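Local coordinates for protein tryptophanyl-tRNA synthetase (Aeropyrum pernix, PDB 3A04) that attaches L-tryptophan to tRNA(Trp) at the expense of ATP, releasing AMP and diphosphate and supplying tryptophanyl-tRNA for protein biosynthesis, at residues K88-Q98 against M136-T146. Residues are numbered along the deposited sequence; the frame is centred on the assembly and turned at random.
Sequences KLTVDQLIYLQ and MIALGLDPKDT
The Gln98 amide is sandwiched off-centre between Asp142 CB on one face, 3.2 Å from Gln98 OE1, and Leu141 CD1 on the other, 3.6 Å from that oxygen. At its polar edge, OE1 accepts from Asp142 N (2.8 Å, tilted 18° from the carbonyl plane) and from a water shared with Gly140 O. NE2 gives one hydrogen, almost in the amide plane, to Thr146 OG1 (2.9 Å) and the other to a water linked to Asp145, itself salt-bridged to Arg70 and Lys103. Since the Thr146 hydroxyl donates to Asp142 O, glutamine's paired donor and acceptor suit this turn; a leucine here would probably leave Asp142 N and Thr146 OG1 without their partners. CG opposite the backbone N (chi1 -176°) and an extended chain carry the amide into the loop. Behind it, apolar side chains pack: Ile95 CD1 rests on Leu139 CB (3.9 Å) and its CG1 on Leu141 CD1, and beta-branched Val91 offers CG2 to Met136 CG (3.6 Å) and CG1 to Leu139 CD1. Gly140, with positive phi, closes helix 121-139 in a Schellman motif, where any CB would jam against the preceding carbonyl. In this class I Rossmann-type domain, Leu94 and Met136 pack on strands 72-77 and 103-108, while Leu139 meets helix 334-364.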
ATOM      1  N   LYS A  88      21.214 -11.787  16.373  1.00 26.34           N
ATOM      2  CA  LYS A  88      22.541 -12.112  15.892  1.00 25.99           C
ATOM      3  C   LYS A  88      22.576 -13.383  15.049  1.00 26.94           C
ATOM      4  O   LYS A  88      23.407 -13.474  14.117  1.00 28.47           O
ATOM      5  CB  LYS A  88      23.555 -12.234  17.104  1.00 27.14           C
ATOM      6  CG  LYS A  88      24.911 -12.883  16.763  1.00 28.88           C
ATOM      7  CD  LYS A  88      25.890 -12.762  18.004  1.00 29.99           C
ATOM      8  CE  LYS A  88      27.267 -13.441  17.764  1.00 27.13           C
ATOM      9  NZ  LYS A  88      27.033 -14.804  17.309  1.00 32.34           N
ATOM     10  N   LEU A  89      21.778 -14.379  15.444  1.00 26.23           N
ATOM     11  CA  LEU A  89      21.761 -15.650  14.689  1.00 27.61           C
ATOM     12  C   LEU A  89      21.370 -15.390  13.240  1.00 26.93           C
ATOM     13  O   LEU A  89      21.933 -16.009  12.306  1.00 27.43           O
ATOM     14  CB  LEU A  89      20.717 -16.586  15.307  1.00 25.68           C
ATOM     15  CG  LEU A  89      20.509 -17.958  14.663  1.00 33.52           C
ATOM     16  CD1 LEU A  89      21.804 -18.678  14.709  1.00 37.04           C
ATOM     17  CD2 LEU A  89      19.444 -18.702  15.444  1.00 38.16           C
ATOM     18  N   THR A  90      20.391 -14.511  13.009  1.00 26.87           N
ATOM     19  CA  THR A  90      20.034 -14.203  11.627  1.00 26.26           C
ATOM     20  C   THR A  90      21.186 -13.501  10.908  1.00 27.18           C
ATOM     21  O   THR A  90      21.522 -13.899   9.790  1.00 26.73           O
ATOM     22  CB  THR A  90      18.826 -13.331  11.578  1.00 29.29           C
ATOM     23  OG1 THR A  90      17.739 -14.099  12.033  1.00 30.51           O
ATOM     24  CG2 THR A  90      18.515 -12.841  10.118  1.00 28.29           C
ATOM     25  N   VAL A  91      21.802 -12.475  11.542  1.00 26.57           N
ATOM     26  CA  VAL A  91      22.880 -11.712  10.875  1.00 26.05           C
ATOM     27  C   VAL A  91      24.075 -12.587  10.605  1.00 27.15           C
ATOM     28  O   VAL A  91      24.783 -12.420   9.608  1.00 26.79           O
ATOM     29  CB  VAL A  91      23.310 -10.465  11.745  1.00 28.67           C
ATOM     30  CG1 VAL A  91      24.433  -9.690  11.125  1.00 24.23           C
ATOM     31  CG2 VAL A  91      22.097  -9.543  11.839  1.00 25.70           C
ATOM     32  N   ASP A  92      24.365 -13.494  11.544  1.00 26.78           N
ATOM     33  CA  ASP A  92      25.483 -14.407  11.313  1.00 29.10           C
ATOM     34  C   ASP A  92      25.258 -15.216  10.025  1.00 28.51           C
ATOM     35  O   ASP A  92      26.196 -15.454   9.299  1.00 26.87           O
ATOM     36  CB  ASP A  92      25.580 -15.384  12.499  1.00 29.18           C
ATOM     37  CG  ASP A  92      26.359 -14.737  13.716  1.00 35.83           C
ATOM     38  OD1 ASP A  92      27.124 -13.689  13.576  1.00 35.80           O
ATOM     39  OD2 ASP A  92      26.110 -15.238  14.812  1.00 36.04           O
ATOM     40  N   GLN A  93      24.025 -15.666   9.784  1.00 27.93           N
ATOM     41  CA  GLN A  93      23.716 -16.378   8.488  1.00 28.58           C
ATOM     42  C   GLN A  93      23.864 -15.401   7.293  1.00 28.87           C
ATOM     43  O   GLN A  93      24.372 -15.763   6.290  1.00 29.19           O
ATOM     44  CB  GLN A  93      22.261 -16.883   8.529  1.00 30.18           C
ATOM     45  CG  GLN A  93      22.093 -17.931   9.609  1.00 26.31           C
ATOM     46  CD  GLN A  93      20.711 -18.437   9.710  1.00 30.79           C
ATOM     47  OE1 GLN A  93      20.184 -19.009   8.762  1.00 30.67           O
ATOM     48  NE2 GLN A  93      20.059 -18.179  10.853  1.00 32.76           N
ATOM     49  N   LEU A  94      23.432 -14.145   7.408  1.00 27.51           N
ATOM     50  CA  LEU A  94      23.783 -13.179   6.340  1.00 27.61           C
ATOM     51  C   LEU A  94      25.238 -12.980   6.078  1.00 28.45           C
ATOM     52  O   LEU A  94      25.646 -12.881   4.901  1.00 28.36           O
ATOM     53  CB  LEU A  94      23.148 -11.782   6.556  1.00 26.66           C
ATOM     54  CG  LEU A  94      21.693 -11.745   7.026  1.00 26.70           C
ATOM     55  CD1 LEU A  94      21.268 -10.256   7.338  1.00 25.09           C
ATOM     56  CD2 LEU A  94      20.800 -12.356   5.911  1.00 27.21           C
ATOM     57  N   ILE A  95      26.051 -12.902   7.152  1.00 26.74           N
ATOM     58  CA  ILE A  95      27.493 -12.646   6.945  1.00 27.86           C
ATOM     59  C   ILE A  95      28.118 -13.832   6.269  1.00 27.36           C
ATOM     60  O   ILE A  95      28.910 -13.703   5.359  1.00 28.07           O
ATOM     61  CB  ILE A  95      28.221 -12.394   8.336  1.00 28.94           C
ATOM     62  CG1 ILE A  95      27.704 -11.033   8.870  1.00 29.40           C
ATOM     63  CG2 ILE A  95      29.751 -12.386   8.188  1.00 28.48           C
ATOM     64  CD1 ILE A  95      28.123 -10.678  10.341  1.00 28.09           C
ATOM     65  N   TYR A  96      27.774 -15.014   6.700  1.00 27.75           N
ATOM     66  CA  TYR A  96      28.313 -16.184   5.987  1.00 29.97           C
ATOM     67  C   TYR A  96      27.988 -16.090   4.460  1.00 30.89           C
ATOM     68  O   TYR A  96      28.849 -16.239   3.585  1.00 30.15           O
ATOM     69  CB  TYR A  96      27.677 -17.472   6.619  1.00 29.76           C
ATOM     70  CG  TYR A  96      27.888 -18.704   5.754  1.00 32.29           C
ATOM     71  CD1 TYR A  96      29.109 -19.420   5.798  1.00 29.53           C
ATOM     72  CD2 TYR A  96      26.840 -19.181   4.896  1.00 31.55           C
ATOM     73  CE1 TYR A  96      29.303 -20.585   4.989  1.00 35.63           C
ATOM     74  CE2 TYR A  96      27.063 -20.303   4.057  1.00 33.03           C
ATOM     75  CZ  TYR A  96      28.296 -21.014   4.132  1.00 37.13           C
ATOM     76  OH  TYR A  96      28.528 -22.139   3.297  1.00 34.96           O
ATOM     77  N   LEU A  97      26.707 -15.892   4.148  1.00 30.68           N
ATOM     78  CA  LEU A  97      26.340 -15.838   2.739  1.00 29.41           C
ATOM     79  C   LEU A  97      27.053 -14.675   2.080  1.00 28.22           C
ATOM     80  O   LEU A  97      27.503 -14.835   0.988  1.00 30.00           O
ATOM     81  CB  LEU A  97      24.783 -15.747   2.586  1.00 27.79           C
ATOM     82  CG  LEU A  97      24.081 -17.003   3.199  1.00 29.69           C
ATOM     83  CD1 LEU A  97      22.580 -16.759   3.353  1.00 26.56           C
ATOM     84  CD2 LEU A  97      24.237 -18.246   2.246  1.00 25.98           C
ATOM     85  N   GLN A  98      27.174 -13.518   2.732  1.00 28.53           N
ATOM     86  CA  GLN A  98      27.839 -12.398   2.082  1.00 29.17           C
ATOM     87  C   GLN A  98      29.308 -12.741   1.751  1.00 31.58           C
ATOM     88  O   GLN A  98      29.787 -12.415   0.649  1.00 32.01           O
ATOM     89  CB  GLN A  98      27.815 -11.167   2.966  1.00 28.03           C
ATOM     90  CG  GLN A  98      28.403  -9.905   2.326  1.00 26.52           C
ATOM     91  CD  GLN A  98      28.020  -8.695   3.125  1.00 27.57           C
ATOM     92  OE1 GLN A  98      28.533  -8.483   4.209  1.00 30.62           O
ATOM     93  NE2 GLN A  98      27.086  -7.885   2.609  1.00 27.43           N
ATOM     94  N   MET A 136      24.537  -4.618  13.273  1.00 26.66           N
ATOM     95  CA  MET A 136      24.850  -5.503  12.158  1.00 26.99           C
ATOM     96  C   MET A 136      26.234  -5.232  11.537  1.00 26.59           C
ATOM     97  O   MET A 136      26.992  -6.132  11.225  1.00 26.98           O
ATOM     98  CB  MET A 136      23.787  -5.302  11.080  1.00 25.94           C
ATOM     99  CG  MET A 136      22.511  -6.024  11.522  1.00 29.60           C
ATOM    100  SD  MET A 136      21.328  -5.858  10.101  1.00 33.41           S
ATOM    101  CE  MET A 136      20.014  -5.070  10.950  1.00 34.02           C
ATOM    102  N   ILE A 137      26.565  -3.968  11.378  1.00 29.03           N
ATOM    103  CA  ILE A 137      27.881  -3.591  10.844  1.00 30.51           C
ATOM    104  C   ILE A 137      29.024  -4.059  11.818  1.00 30.72           C
ATOM    105  O   ILE A 137      30.054  -4.567  11.382  1.00 31.93           O
ATOM    106  CB  ILE A 137      27.970  -2.036  10.741  1.00 30.87           C
ATOM    107  CG1 ILE A 137      26.990  -1.457   9.706  1.00 37.09           C
ATOM    108  CG2 ILE A 137      29.382  -1.572  10.311  1.00 31.35           C
ATOM    109  CD1 ILE A 137      26.906  -2.210   8.439  1.00 36.36           C
ATOM    110  N   ALA A 138      28.796  -3.845  13.107  1.00 31.06           N
ATOM    111  CA  ALA A 138      29.801  -4.179  14.144  1.00 32.87           C
ATOM    112  C   ALA A 138      29.985  -5.708  14.204  1.00 32.87           C
ATOM    113  O   ALA A 138      31.088  -6.211  14.585  1.00 33.05           O
ATOM    114  CB  ALA A 138      29.348  -3.635  15.470  1.00 31.20           C
ATOM    115  N   LEU A 139      28.925  -6.453  13.833  1.00 31.06           N
ATOM    116  CA  LEU A 139      29.043  -7.899  13.704  1.00 31.08           C
ATOM    117  C   LEU A 139      29.839  -8.373  12.534  1.00 31.38           C
ATOM    118  O   LEU A 139      30.288  -9.502  12.554  1.00 30.90           O
ATOM    119  CB  LEU A 139      27.656  -8.610  13.673  1.00 31.88           C
ATOM    120  CG  LEU A 139      26.868  -8.810  14.964  1.00 30.60           C
ATOM    121  CD1 LEU A 139      25.445  -9.362  14.661  1.00 33.28           C
ATOM    122  CD2 LEU A 139      27.601  -9.757  16.075  1.00 26.08           C
ATOM    123  N   GLY A 140      29.931  -7.580  11.466  1.00 31.25           N
ATOM    124  CA  GLY A 140      30.764  -7.907  10.342  1.00 33.25           C
ATOM    125  C   GLY A 140      30.042  -7.834   9.001  1.00 33.70           C
ATOM    126  O   GLY A 140      30.590  -8.235   7.988  1.00 34.70           O
ATOM    127  N   LEU A 141      28.780  -7.397   9.014  1.00 33.04           N
ATOM    128  CA  LEU A 141      28.047  -7.196   7.760  1.00 31.51           C
ATOM    129  C   LEU A 141      28.701  -6.012   7.029  1.00 31.81           C
ATOM    130  O   LEU A 141      29.059  -5.016   7.654  1.00 31.20           O
ATOM    131  CB  LEU A 141      26.543  -6.954   8.027  1.00 32.31           C
ATOM    132  CG  LEU A 141      25.523  -7.440   6.991  1.00 33.05           C
ATOM    133  CD1 LEU A 141      25.711  -8.917   6.472  1.00 26.14           C
ATOM    134  CD2 LEU A 141      24.017  -7.181   7.481  1.00 28.72           C
ATOM    135  N   ASP A 142      28.992  -6.164   5.762  1.00 30.25           N
ATOM    136  CA  ASP A 142      29.778  -5.162   5.043  1.00 33.39           C
ATOM    137  C   ASP A 142      28.994  -3.851   4.787  1.00 36.68           C
ATOM    138  O   ASP A 142      27.942  -3.892   4.116  1.00 37.44           O
ATOM    139  CB  ASP A 142      30.167  -5.794   3.729  1.00 34.17           C
ATOM    140  CG  ASP A 142      31.031  -4.844   2.803  1.00 40.77           C
ATOM    141  OD1 ASP A 142      31.025  -3.621   2.939  1.00 46.83           O
ATOM    142  OD2 ASP A 142      31.604  -5.372   1.845  1.00 49.51           O
ATOM    143  N   PRO A 143      29.481  -2.697   5.284  1.00 38.10           N
ATOM    144  CA  PRO A 143      28.710  -1.433   5.084  1.00 39.93           C
ATOM    145  C   PRO A 143      28.580  -0.993   3.633  1.00 40.82           C
ATOM    146  O   PRO A 143      27.656  -0.271   3.337  1.00 42.52           O
ATOM    147  CB  PRO A 143      29.523  -0.377   5.850  1.00 41.24           C
ATOM    148  CG  PRO A 143      30.955  -0.924   5.862  1.00 39.25           C
ATOM    149  CD  PRO A 143      30.786  -2.458   5.937  1.00 38.70           C
ATOM    150  N   LYS A 144      29.508  -1.387   2.771  1.00 41.28           N
ATOM    151  CA  LYS A 144      29.544  -0.943   1.387  1.00 43.56           C
ATOM    152  C   LYS A 144      28.555  -1.770   0.563  1.00 42.44           C
ATOM    153  O   LYS A 144      27.728  -1.182  -0.169  1.00 43.69           O
ATOM    154  CB  LYS A 144      30.952  -1.099   0.768  1.00 46.25           C
ATOM    155  CG  LYS A 144      31.133  -0.417  -0.623  1.00 52.97           C
ATOM    156  CD  LYS A 144      32.377  -0.939  -1.397  1.00 60.30           C
ATOM    157  CE  LYS A 144      32.573  -0.198  -2.738  1.00 65.59           C
ATOM    158  NZ  LYS A 144      31.438  -0.391  -3.753  1.00 67.13           N
ATOM    159  N   ASP A 145      28.613  -3.089   0.685  1.00 36.77           N
ATOM    160  CA  ASP A 145      27.885  -3.925  -0.273  1.00 37.63           C
ATOM    161  C   ASP A 145      26.518  -4.405   0.240  1.00 33.85           C
ATOM    162  O   ASP A 145      25.788  -5.010  -0.541  1.00 33.84           O
ATOM    163  CB  ASP A 145      28.688  -5.169  -0.662  1.00 36.99           C
ATOM    164  CG  ASP A 145      28.101  -5.881  -1.949  1.00 45.12           C
ATOM    165  OD1 ASP A 145      27.835  -5.148  -2.958  1.00 46.38           O
ATOM    166  OD2 ASP A 145      27.905  -7.160  -1.959  1.00 45.63           O
ATOM    167  N   THR A 146      26.184  -4.149   1.512  1.00 30.84           N
ATOM    168  CA  THR A 146      24.916  -4.579   2.068  1.00 29.47           C
ATOM    169  C   THR A 146      23.910  -3.519   1.631  1.00 30.18           C
ATOM    170  O   THR A 146      24.178  -2.324   1.725  1.00 30.40           O
ATOM    171  CB  THR A 146      24.923  -4.663   3.618  1.00 28.85           C
ATOM    172  OG1 THR A 146      25.918  -5.642   4.035  1.00 29.00           O
ATOM    173  CG2 THR A 146      23.450  -5.134   4.186  1.00 28.64           C
TER
HETATM  174  O   HOH W   1      26.127  -8.316  -0.074  1.00 34.95           O
HETATM  175  O   HOH W   2      30.530  -9.727   5.583  1.00 39.00           O